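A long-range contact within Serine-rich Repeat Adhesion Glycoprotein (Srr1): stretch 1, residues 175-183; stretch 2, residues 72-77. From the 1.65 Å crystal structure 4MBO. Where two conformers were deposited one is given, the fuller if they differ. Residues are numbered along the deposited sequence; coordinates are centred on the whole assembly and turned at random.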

# COMPACT_ATOMS: atom_id res chain seq x y z
N SER A 175 10.05 -4.87 -7.08
CA SER A 175 8.68 -4.71 -7.52
C SER A 175 7.74 -4.85 -6.35
O SER A 175 8.15 -5.33 -5.32
CB SER A 175 8.34 -5.70 -8.60
OG SER A 175 8.39 -7.03 -8.07
N ARG A 176 6.51 -4.40 -6.51
CA ARG A 176 5.51 -4.44 -5.43
C ARG A 176 4.10 -4.31 -5.96
O ARG A 176 3.83 -3.52 -6.85
CB ARG A 176 5.83 -3.26 -4.49
CG ARG A 176 5.11 -3.26 -3.17
CD ARG A 176 5.65 -2.13 -2.28
NE ARG A 176 5.13 -2.38 -0.95
CZ ARG A 176 4.10 -1.77 -0.41
NH1 ARG A 176 3.68 -2.19 0.77
NH2 ARG A 176 3.45 -0.78 -1.02
N ILE A 177 3.16 -5.08 -5.39
CA ILE A 177 1.78 -4.86 -5.64
C ILE A 177 1.44 -3.80 -4.60
O ILE A 177 1.50 -4.05 -3.38
CB ILE A 177 0.95 -6.14 -5.41
CG1 ILE A 177 1.35 -7.17 -6.45
CG2 ILE A 177 -0.51 -5.79 -5.46
CD1 ILE A 177 0.69 -8.52 -6.33
N MET A 178 1.18 -2.59 -5.07
CA MET A 178 1.00 -1.49 -4.13
C MET A 178 -0.39 -0.89 -4.09
O MET A 178 -0.63 0.07 -3.36
CB MET A 178 2.07 -0.42 -4.36
CG MET A 178 2.28 -0.01 -5.80
SD MET A 178 0.81 0.65 -6.57
CE MET A 178 0.58 2.18 -5.59
N LYS A 179 -1.32 -1.48 -4.83
CA LYS A 179 -2.70 -1.00 -4.83
C LYS A 179 -3.65 -2.07 -5.29
O LYS A 179 -3.37 -2.76 -6.29
CB LYS A 179 -2.88 0.22 -5.74
CG LYS A 179 -4.14 1.04 -5.50
CD LYS A 179 -4.18 1.74 -4.13
CE LYS A 179 -2.93 2.60 -3.89
NZ LYS A 179 -3.11 3.52 -2.74
N LEU A 180 -4.75 -2.20 -4.58
CA LEU A 180 -5.87 -3.04 -4.98
C LEU A 180 -7.09 -2.14 -5.02
O LEU A 180 -7.51 -1.62 -4.00
CB LEU A 180 -6.07 -4.19 -4.00
CG LEU A 180 -4.95 -5.22 -3.85
CD1 LEU A 180 -5.31 -6.21 -2.73
CD2 LEU A 180 -4.63 -5.94 -5.16
N ASP A 181 -7.66 -1.93 -6.20
CA ASP A 181 -8.82 -1.04 -6.36
C ASP A 181 -10.08 -1.86 -6.25
O ASP A 181 -10.34 -2.75 -7.08
CB ASP A 181 -8.73 -0.31 -7.69
CG ASP A 181 -9.78 0.78 -7.84
OD1 ASP A 181 -10.95 0.57 -7.41
OD2 ASP A 181 -9.42 1.85 -8.38
N ASP A 182 -10.89 -1.53 -5.23
CA ASP A 182 -12.12 -2.23 -4.92
C ASP A 182 -13.19 -2.12 -5.99
O ASP A 182 -13.81 -3.12 -6.36
CB ASP A 182 -12.70 -1.71 -3.59
CG ASP A 182 -13.11 -0.23 -3.65
OD1 ASP A 182 -12.40 0.58 -4.28
OD2 ASP A 182 -14.14 0.13 -3.03
N GLU A 183 -13.40 -0.90 -6.48
CA GLU A 183 -14.44 -0.62 -7.48
C GLU A 183 -14.12 -1.22 -8.83
O GLU A 183 -14.97 -1.86 -9.45
CB GLU A 183 -14.65 0.89 -7.64
CG GLU A 183 -15.10 1.62 -6.38
CD GLU A 183 -16.49 1.22 -5.90
OE1 GLU A 183 -17.17 0.43 -6.59
OE2 GLU A 183 -16.91 1.73 -4.83
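Stretch 2 72-77: GIGTIL

Stretch 1 continues a β-strand, which began earlier in the chain, through Asp-181 and then leaves it, Asp-182 and Glu-183 taking up turn-like backbone angles (phi/psi near -65/-46 and -69/-48). Stretch 2 has no regular helix or strand of its own. It nevertheless lies along the strand in nearly the same direction: the line from CA of Ile-73 to CA of Ile-76 makes an angle of 7° with that from CA of Arg-176 to CA of Asp-182. The backbones come nearest where CA of Lys-179 stands 4.6 Å from CA of Ile-73; CA of Leu-180 and CA of Gly-74 are 5.0 Å apart, and CA of Asp-181 and CA of Thr-75 5.3 Å.

A direct backbone hydrogen bond accompanies this register: Leu-180 N donates to Ile-73 O at 2.9 Å, with a nearly straight angle of 162°. The same carbonyl receives a CA-H...O contact from Lys-179, CA to O 3.3 Å. Farther along, a water accepts from Thr-75 N at 3.0 Å and donates to Leu-180 O at 3.1 Å, so it links the two backbones where they spread slightly. The backbone angles of stretch 2 describe an irregular path: Gly-72 has positive phi (71°), a region that favours glycine, and Ile-73 and Thr-75 both have psi near zero, which bends the chain away from an extended form. Gly-74 CA lies 3.6 Å from Leu-180 O; a CB here would point away from the strand, so the contact itself does not call for glycine.

Ile-73 gives up more surface to the strand than any other residue of stretch 2. Its CB lies 3.7 Å from Met-178 O, and its chi1 of 65° (p) with chi2 t carries CD1 to 3.6 Å from Leu-180 CG and 4.2 Å from Ile-177 CG2. A long branched aliphatic chain suits this place, since it can touch both apolar neighbours while covering backbone. Leu-180, itself pointing sideways, supplies a matching apolar surface. Ile-73 CG2 also comes within 4.5 Å of Arg-176 NH2, but the guanidinium is satisfied by hydrogen bonds elsewhere in the structure.

Lys-179 points away overall, yet its flexible chain folds back through p rotamers at chi2 and chi3. Its CD packs 3.7 Å from Thr-75 CG2, and its NZ donates to a second water at 2.8 Å; that water lies within hydrogen-bonding distance of Gly-72 O and Gly-74 O, 2.8 Å from each. The lysine thus joins aliphatic packing to a polar reach.

Thr-75 points toward stretch 1 and uses both sides of its character. Its methyl CG2 lies 3.3 Å from Leu-180 O, while its hydroxyl OG1 donates to Asp-182 OD1 in a very short hydrogen bond of 2.3 Å, modelled for one of two deposited conformers of the aspartate. Asp-182, placed just past the strand, also points toward stretch 2, and its CB rests 3.5 Å from Ile-76 CG1, closing the contact at its far end.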

# COMPACT_ATOMS: atom_id res chain seq x y z
N GLY A 72 -4.14 0.18 4.02
CA GLY A 72 -2.97 -0.56 3.58
C GLY A 72 -2.81 -0.29 2.09
O GLY A 72 -2.62 0.88 1.68
N ILE A 73 -2.96 -1.34 1.26
CA ILE A 73 -2.88 -1.18 -0.21
C ILE A 73 -4.27 -1.03 -0.86
O ILE A 73 -4.38 -0.89 -2.05
CB ILE A 73 -2.09 -2.29 -0.92
CG1 ILE A 73 -2.77 -3.68 -0.81
CG2 ILE A 73 -0.67 -2.34 -0.37
CD1 ILE A 73 -2.13 -4.72 -1.68
N GLY A 74 -5.31 -1.01 -0.04
CA GLY A 74 -6.65 -0.91 -0.55
C GLY A 74 -7.16 0.47 -0.86
O GLY A 74 -6.54 1.47 -0.54
N THR A 75 -8.35 0.52 -1.45
CA THR A 75 -8.99 1.78 -1.84
C THR A 75 -10.35 1.99 -1.20
O THR A 75 -10.97 3.00 -1.43
CB THR A 75 -9.18 1.88 -3.35
OG1 THR A 75 -10.13 0.91 -3.79
CG2 THR A 75 -7.87 1.68 -4.11
N ILE A 76 -10.81 1.06 -0.38
CA ILE A 76 -12.14 1.18 0.24
C ILE A 76 -12.14 2.26 1.30
O ILE A 76 -11.20 2.34 2.14
CB ILE A 76 -12.54 -0.15 0.92
CG1 ILE A 76 -12.55 -1.27 -0.11
CG2 ILE A 76 -13.92 -0.04 1.57
CD1 ILE A 76 -12.79 -2.65 0.48
N LEU A 77 -13.17 3.11 1.27
CA LEU A 77 -13.32 4.17 2.29
C LEU A 77 -14.20 3.72 3.45
O LEU A 77 -13.99 4.15 4.60
CB LEU A 77 -13.90 5.43 1.67
CG LEU A 77 -13.02 6.09 0.62
CD1 LEU A 77 -13.80 7.26 0.02
CD2 LEU A 77 -11.70 6.52 1.19
O HOH W 1 -3.87 2.26 -0.36
O HOH W 2 -9.77 -2.11 -1.94